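Local atomic coordinates of putative exported protein (Bacteroides fragilis, PDB entry 4RAA), a protein that is of unknown function but folds as a six-bladed beta-propeller and is probably exported across the inner membrane as a lipoprotein. Residues Val313-Leu324 with Asn348-Arg359. Residues are numbered along the deposited sequence; the frame is centred on the assembly and turned at random.
Sequences VDDYHVAPLDVL and NEEDNSILLFVR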
ATOM      1  N   VAL A 313     -24.925  14.669 -11.289  1.00 42.64           N
ATOM      2  CA  VAL A 313     -24.173  15.893 -11.639  1.00 44.98           C
ATOM      3  C   VAL A 313     -25.067  17.116 -11.409  1.00 46.14           C
ATOM      4  O   VAL A 313     -26.039  17.298 -12.144  1.00 44.68           O
ATOM      5  CB  VAL A 313     -23.726  15.841 -13.130  1.00 46.86           C
ATOM      6  CG1 VAL A 313     -22.949  17.095 -13.543  1.00 49.47           C
ATOM      7  CG2 VAL A 313     -22.906  14.580 -13.416  1.00 46.37           C
ATOM      8  N   ASP A 314     -24.758  17.935 -10.395  1.00 48.08           N
ATOM      9  CA  ASP A 314     -25.568  19.127 -10.039  1.00 50.74           C
ATOM     10  C   ASP A 314     -27.038  18.667  -9.812  1.00 48.24           C
ATOM     11  O   ASP A 314     -27.991  19.215 -10.392  1.00 49.74           O
ATOM     12  CB  ASP A 314     -25.403  20.218 -11.134  1.00 54.51           C
ATOM     13  CG  ASP A 314     -26.135  21.526 -10.820  1.00 56.42           C
ATOM     14  OD1 ASP A 314     -26.303  21.880  -9.629  1.00 56.73           O
ATOM     15  OD2 ASP A 314     -26.547  22.196 -11.795  1.00 57.34           O
ATOM     16  N   ASP A 315     -27.177  17.597  -9.020  1.00 43.78           N
ATOM     17  CA  ASP A 315     -28.456  16.939  -8.725  1.00 42.43           C
ATOM     18  C   ASP A 315     -29.230  16.361  -9.952  1.00 40.76           C
ATOM     19  O   ASP A 315     -30.424  16.070  -9.834  1.00 40.97           O
ATOM     20  CB  ASP A 315     -29.347  17.853  -7.851  1.00 44.44           C
ATOM     21  CG  ASP A 315     -28.725  18.181  -6.474  1.00 46.71           C
ATOM     22  OD1 ASP A 315     -27.790  17.493  -6.008  1.00 44.68           O
ATOM     23  OD2 ASP A 315     -29.218  19.131  -5.825  1.00 50.84           O
ATOM     24  N   TYR A 316     -28.560  16.174 -11.100  1.00 39.46           N
ATOM     25  CA  TYR A 316     -29.163  15.561 -12.308  1.00 38.82           C
ATOM     26  C   TYR A 316     -28.747  14.088 -12.390  1.00 36.51           C
ATOM     27  O   TYR A 316     -27.571  13.771 -12.230  1.00 35.69           O
ATOM     28  CB  TYR A 316     -28.744  16.244 -13.631  1.00 39.55           C
ATOM     29  CG  TYR A 316     -29.417  17.564 -13.973  1.00 41.41           C
ATOM     30  CD1 TYR A 316     -30.622  17.595 -14.698  1.00 41.82           C
ATOM     31  CD2 TYR A 316     -28.834  18.788 -13.616  1.00 43.56           C
ATOM     32  CE1 TYR A 316     -31.234  18.802 -15.032  1.00 43.77           C
ATOM     33  CE2 TYR A 316     -29.441  20.002 -13.942  1.00 45.17           C
ATOM     34  CZ  TYR A 316     -30.634  20.006 -14.651  1.00 45.41           C
ATOM     35  OH  TYR A 316     -31.223  21.205 -14.963  1.00 47.32           O
ATOM     36  N   HIS A 317     -29.718  13.212 -12.657  1.00 35.22           N
ATOM     37  CA  HIS A 317     -29.481  11.775 -12.854  1.00 33.44           C
ATOM     38  C   HIS A 317     -28.980  11.616 -14.283  1.00 33.31           C
ATOM     39  O   HIS A 317     -29.468  12.317 -15.171  1.00 34.45           O
ATOM     40  CB  HIS A 317     -30.762  10.975 -12.631  1.00 32.76           C
ATOM     41  CG  HIS A 317     -31.273  11.062 -11.233  1.00 32.47           C
ATOM     42  ND1 HIS A 317     -31.219  10.003 -10.357  1.00 31.52           N
ATOM     43  CD2 HIS A 317     -31.791  12.102 -10.537  1.00 33.36           C
ATOM     44  CE1 HIS A 317     -31.709  10.379  -9.189  1.00 31.76           C
ATOM     45  NE2 HIS A 317     -32.061  11.646  -9.269  1.00 32.52           N
ATOM     46  N   VAL A 318     -28.019  10.711 -14.496  1.00 32.12           N
ATOM     47  CA  VAL A 318     -27.373  10.506 -15.798  1.00 31.88           C
ATOM     48  C   VAL A 318     -27.815   9.187 -16.416  1.00 31.98           C
ATOM     49  O   VAL A 318     -27.867   8.175 -15.726  1.00 32.24           O
ATOM     50  CB  VAL A 318     -25.827  10.506 -15.671  1.00 31.39           C
ATOM     51  CG1 VAL A 318     -25.155  10.317 -17.041  1.00 31.74           C
ATOM     52  CG2 VAL A 318     -25.351  11.798 -15.013  1.00 31.80           C
ATOM     53  N   ALA A 319     -28.099   9.206 -17.719  1.00 32.83           N
ATOM     54  CA  ALA A 319     -28.478   8.003 -18.473  1.00 32.87           C
ATOM     55  C   ALA A 319     -27.887   8.093 -19.883  1.00 33.48           C
ATOM     56  O   ALA A 319     -28.326   8.932 -20.655  1.00 34.48           O
ATOM     57  CB  ALA A 319     -29.988   7.879 -18.541  1.00 33.33           C
ATOM     58  N   PRO A 320     -26.886   7.247 -20.223  1.00 33.33           N
ATOM     59  CA  PRO A 320     -26.300   7.322 -21.561  1.00 33.63           C
ATOM     60  C   PRO A 320     -27.228   6.693 -22.590  1.00 34.66           C
ATOM     61  O   PRO A 320     -27.843   5.657 -22.312  1.00 34.32           O
ATOM     62  CB  PRO A 320     -25.004   6.534 -21.415  1.00 33.43           C
ATOM     63  CG  PRO A 320     -25.332   5.509 -20.403  1.00 32.94           C
ATOM     64  CD  PRO A 320     -26.277   6.162 -19.434  1.00 32.57           C
ATOM     65  N   LEU A 321     -27.320   7.335 -23.755  1.00 35.90           N
ATOM     66  CA  LEU A 321     -28.186   6.929 -24.853  1.00 36.70           C
ATOM     67  C   LEU A 321     -27.329   6.552 -26.068  1.00 36.61           C
ATOM     68  O   LEU A 321     -26.412   7.295 -26.422  1.00 36.79           O
ATOM     69  CB  LEU A 321     -29.110   8.092 -25.202  1.00 38.98           C
ATOM     70  CG  LEU A 321     -29.937   8.715 -24.061  1.00 39.72           C
ATOM     71  CD1 LEU A 321     -30.615   9.995 -24.530  1.00 41.65           C
ATOM     72  CD2 LEU A 321     -30.986   7.757 -23.520  1.00 39.31           C
ATOM     73  N   ASP A 322     -27.639   5.415 -26.700  1.00 36.04           N
ATOM     74  CA  ASP A 322     -26.866   4.888 -27.829  1.00 36.40           C
ATOM     75  C   ASP A 322     -27.256   5.651 -29.092  1.00 38.02           C
ATOM     76  O   ASP A 322     -28.421   5.625 -29.489  1.00 39.01           O
ATOM     77  CB  ASP A 322     -27.128   3.388 -28.011  1.00 36.50           C
ATOM     78  CG  ASP A 322     -26.272   2.768 -29.104  1.00 37.59           C
ATOM     79  OD1 ASP A 322     -25.031   2.782 -28.959  1.00 37.49           O
ATOM     80  OD2 ASP A 322     -26.835   2.250 -30.091  1.00 38.44           O
ATOM     81  N   VAL A 323     -26.271   6.273 -29.744  1.00 38.29           N
ATOM     82  CA  VAL A 323     -26.509   7.122 -30.922  1.00 39.52           C
ATOM     83  C   VAL A 323     -27.140   6.343 -32.074  1.00 40.52           C
ATOM     84  O   VAL A 323     -28.261   6.655 -32.457  1.00 41.80           O
ATOM     85  CB  VAL A 323     -25.219   7.871 -31.366  1.00 39.94           C
ATOM     86  CG1 VAL A 323     -25.407   8.606 -32.699  1.00 41.62           C
ATOM     87  CG2 VAL A 323     -24.769   8.836 -30.260  1.00 38.81           C
ATOM     88  N   LEU A 324     -26.461   5.311 -32.567  1.00 40.67           N
ATOM     89  CA  LEU A 324     -26.961   4.537 -33.717  1.00 42.49           C
ATOM     90  C   LEU A 324     -28.366   3.976 -33.524  1.00 43.74           C
ATOM     91  O   LEU A 324     -29.179   4.016 -34.463  1.00 45.44           O
ATOM     92  CB  LEU A 324     -26.007   3.400 -34.110  1.00 42.10           C
ATOM     93  CG  LEU A 324     -26.399   2.543 -35.325  1.00 43.20           C
ATOM     94  CD1 LEU A 324     -26.636   3.394 -36.569  1.00 45.12           C
ATOM     95  CD2 LEU A 324     -25.331   1.503 -35.584  1.00 43.10           C
ATOM     96  N   ASN A 348     -22.544  11.623 -35.579  1.00 48.00           N
ATOM     97  CA  ASN A 348     -22.215  10.539 -36.491  1.00 48.65           C
ATOM     98  C   ASN A 348     -22.714   9.234 -35.882  1.00 47.40           C
ATOM     99  O   ASN A 348     -22.868   9.139 -34.657  1.00 45.66           O
ATOM    100  CB  ASN A 348     -20.703  10.464 -36.714  1.00 48.65           C
ATOM    101  CG  ASN A 348     -20.155  11.691 -37.413  1.00 50.02           C
ATOM    102  OD1 ASN A 348     -20.797  12.267 -38.280  1.00 50.87           O
ATOM    103  ND2 ASN A 348     -18.952  12.085 -37.045  1.00 50.32           N
ATOM    104  N   GLU A 349     -22.944   8.229 -36.738  1.00 48.53           N
ATOM    105  CA  GLU A 349     -23.408   6.892 -36.297  1.00 47.43           C
ATOM    106  C   GLU A 349     -22.452   6.217 -35.299  1.00 45.88           C
ATOM    107  O   GLU A 349     -22.901   5.456 -34.438  1.00 45.96           O
ATOM    108  CB  GLU A 349     -23.665   5.931 -37.485  1.00 48.56           C
ATOM    109  CG  GLU A 349     -24.915   6.209 -38.334  1.00 49.72           C
ATOM    110  CD  GLU A 349     -24.784   7.346 -39.335  1.00 51.57           C
ATOM    111  OE1 GLU A 349     -23.670   7.877 -39.512  1.00 52.22           O
ATOM    112  OE2 GLU A 349     -25.805   7.696 -39.980  1.00 52.79           O
ATOM    113  N   GLU A 350     -21.160   6.544 -35.385  1.00 45.77           N
ATOM    114  CA  GLU A 350     -20.112   5.965 -34.532  1.00 44.26           C
ATOM    115  C   GLU A 350     -19.866   6.732 -33.231  1.00 42.38           C
ATOM    116  O   GLU A 350     -19.099   6.260 -32.409  1.00 41.84           O
ATOM    117  CB  GLU A 350     -18.776   5.864 -35.302  1.00 44.95           C
ATOM    118  CG  GLU A 350     -18.828   5.155 -36.663  1.00 46.05           C
ATOM    119  CD  GLU A 350     -19.482   5.951 -37.780  1.00 47.94           C
ATOM    120  OE1 GLU A 350     -19.713   7.160 -37.596  1.00 48.15           O
ATOM    121  OE2 GLU A 350     -19.792   5.373 -38.843  1.00 49.68           O
ATOM    122  N   ASP A 351     -20.507   7.887 -33.035  1.00 42.70           N
ATOM    123  CA  ASP A 351     -20.250   8.736 -31.850  1.00 42.34           C
ATOM    124  C   ASP A 351     -20.637   8.121 -30.499  1.00 40.76           C
ATOM    125  O   ASP A 351     -21.583   7.329 -30.413  1.00 40.47           O
ATOM    126  CB  ASP A 351     -20.910  10.141 -31.979  1.00 42.91           C
ATOM    127  CG  ASP A 351     -20.170  11.082 -32.937  1.00 44.16           C
ATOM    128  OD1 ASP A 351     -18.936  11.002 -33.081  1.00 44.30           O
ATOM    129  OD2 ASP A 351     -20.841  11.959 -33.513  1.00 44.80           O
ATOM    130  N   ASN A 352     -19.891   8.514 -29.458  1.00 40.07           N
ATOM    131  CA  ASN A 352     -20.137   8.086 -28.078  1.00 38.67           C
ATOM    132  C   ASN A 352     -21.525   8.482 -27.610  1.00 38.30           C
ATOM    133  O   ASN A 352     -22.209   9.281 -28.240  1.00 39.28           O
ATOM    134  CB  ASN A 352     -19.093   8.682 -27.103  1.00 39.22           C
ATOM    135  CG  ASN A 352     -17.698   8.074 -27.251  1.00 39.84           C
ATOM    136  OD1 ASN A 352     -17.519   7.003 -27.840  1.00 41.44           O
ATOM    137  ND2 ASN A 352     -16.701   8.749 -26.680  1.00 39.63           N
ATOM    138  N   SER A 353     -21.931   7.908 -26.487  1.00 37.87           N
ATOM    139  CA  SER A 353     -23.256   8.155 -25.919  1.00 37.87           C
ATOM    140  C   SER A 353     -23.591   9.638 -25.694  1.00 37.79           C
ATOM    141  O   SER A 353     -22.718  10.431 -25.302  1.00 37.22           O
ATOM    142  CB  SER A 353     -23.409   7.421 -24.572  1.00 36.89           C
ATOM    143  OG  SER A 353     -23.278   6.022 -24.730  1.00 37.63           O
ATOM    144  N   ILE A 354     -24.841   9.996 -25.998  1.00 37.53           N
ATOM    145  CA  ILE A 354     -25.388  11.311 -25.651  1.00 37.47           C
ATOM    146  C   ILE A 354     -25.978  11.098 -24.252  1.00 35.77           C
ATOM    147  O   ILE A 354     -26.874  10.257 -24.077  1.00 35.25           O
ATOM    148  CB  ILE A 354     -26.497  11.801 -26.615  1.00 38.16           C
ATOM    149  CG1 ILE A 354     -25.920  11.981 -28.029  1.00 39.09           C
ATOM    150  CG2 ILE A 354     -27.127  13.099 -26.078  1.00 38.68           C
ATOM    151  CD1 ILE A 354     -26.921  12.400 -29.089  1.00 40.30           C
ATOM    152  N   LEU A 355     -25.481  11.852 -23.272  1.00 35.12           N
ATOM    153  CA  LEU A 355     -25.974  11.743 -21.890  1.00 33.94           C
ATOM    154  C   LEU A 355     -27.268  12.523 -21.703  1.00 34.39           C
ATOM    155  O   LEU A 355     -27.413  13.631 -22.215  1.00 35.29           O
ATOM    156  CB  LEU A 355     -24.949  12.258 -20.872  1.00 33.22           C
ATOM    157  CG  LEU A 355     -23.561  11.631 -20.911  1.00 32.67           C
ATOM    158  CD1 LEU A 355     -22.715  12.219 -19.793  1.00 32.30           C
ATOM    159  CD2 LEU A 355     -23.625  10.110 -20.811  1.00 31.82           C
ATOM    160  N   LEU A 356     -28.192  11.905 -20.975  1.00 34.01           N
ATOM    161  CA  LEU A 356     -29.450  12.499 -20.561  1.00 34.64           C
ATOM    162  C   LEU A 356     -29.250  12.902 -19.107  1.00 34.58           C
ATOM    163  O   LEU A 356     -28.945  12.053 -18.265  1.00 32.57           O
ATOM    164  CB  LEU A 356     -30.606  11.491 -20.658  1.00 34.28           C
ATOM    165  CG  LEU A 356     -31.916  11.784 -19.909  1.00 34.71           C
ATOM    166  CD1 LEU A 356     -32.487  13.162 -20.215  1.00 36.08           C
ATOM    167  CD2 LEU A 356     -32.935  10.701 -20.221  1.00 34.91           C
ATOM    168  N   PHE A 357     -29.405  14.194 -18.837  1.00 36.79           N
ATOM    169  CA  PHE A 357     -29.396  14.740 -17.487  1.00 37.96           C
ATOM    170  C   PHE A 357     -30.863  15.012 -17.177  1.00 39.39           C
ATOM    171  O   PHE A 357     -31.506  15.779 -17.907  1.00 41.16           O
ATOM    172  CB  PHE A 357     -28.554  16.002 -17.406  1.00 39.47           C
ATOM    173  CG  PHE A 357     -27.084  15.742 -17.534  1.00 39.64           C
ATOM    174  CD1 PHE A 357     -26.491  15.660 -18.788  1.00 40.75           C
ATOM    175  CD2 PHE A 357     -26.285  15.566 -16.405  1.00 38.93           C
ATOM    176  CE1 PHE A 357     -25.128  15.414 -18.912  1.00 40.94           C
ATOM    177  CE2 PHE A 357     -24.922  15.327 -16.532  1.00 38.95           C
ATOM    178  CZ  PHE A 357     -24.343  15.247 -17.782  1.00 39.76           C
ATOM    179  N   VAL A 358     -31.384  14.374 -16.122  1.00 39.41           N
ATOM    180  CA  VAL A 358     -32.800  14.483 -15.725  1.00 39.98           C
ATOM    181  C   VAL A 358     -32.978  14.526 -14.207  1.00 39.50           C
ATOM    182  O   VAL A 358     -32.262  13.850 -13.479  1.00 39.23           O
ATOM    183  CB  VAL A 358     -33.629  13.315 -16.338  1.00 40.00           C
ATOM    184  CG1 VAL A 358     -33.099  11.947 -15.914  1.00 39.01           C
ATOM    185  CG2 VAL A 358     -35.111  13.436 -16.008  1.00 40.40           C
ATOM    186  N   ARG A 359     -33.931  15.329 -13.744  1.00 41.07           N
ATOM    187  CA  ARG A 359     -34.266  15.440 -12.313  1.00 41.34           C
ATOM    188  C   ARG A 359     -35.680  15.980 -12.136  1.00 42.81           C
ATOM    189  O   ARG A 359     -36.309  16.409 -13.103  1.00 43.98           O
ATOM    190  CB  ARG A 359     -33.269  16.346 -11.577  1.00 41.76           C
ATOM    191  CG  ARG A 359     -33.229  17.789 -12.065  1.00 44.48           C
ATOM    192  CD  ARG A 359     -32.177  18.634 -11.355  1.00 46.84           C
ATOM    193  NE  ARG A 359     -32.207  20.029 -11.815  1.00 50.27           N
ATOM    194  CZ  ARG A 359     -31.439  21.025 -11.361  1.00 53.23           C
ATOM    195  NH1 ARG A 359     -30.527  20.824 -10.402  1.00 53.36           N
ATOM    196  NH2 ARG A 359     -31.583  22.249 -11.879  1.00 55.18           N
TER
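Val313 lays its CB against the edge of the Phe357 ring, CE2 3.6 Å away, on the border of an antiparallel four-stranded blade of the six-bladed propeller: strands 316-321 and 354-359 pair, and strand 25-31, early in the chain, joins the far side of 354-359, probably closing the propeller. A type I' turn through Asp314 and Asp315 leads to Tyr316, whose ring takes the Arg359 guanidinium flat on one face, centres 4.0 Å apart and planes at 19°. Arg359 CD sits over this ring, 3.7 Å from its centroid; with CG between backbone N and carbonyl carbon (chi1 62°) and the chain extended to NE, the arginine runs across the tyrosine, and NE forms a salt bridge with Glu26. His317 and Val358 exchange two backbone hydrogen bonds; His317 NE2 is hydrogen-bonded to Asp265 OD1, and the ring stacks on Phe267. Val318 CG2 reaches Phe357 CE2 at 3.9 Å, on the face holding Pro320 and Leu355. Ala319 and Leu321 pair with Leu356 and Ile354 through four backbone bonds; Leu321 and Ile354 touch Leu340 of helix 338-345. Starting helix 323-331, Val323 fits against turn 348-351, CG1 3.3 Å from Asn348 O and CG2 3.3 Å from Asn352 O.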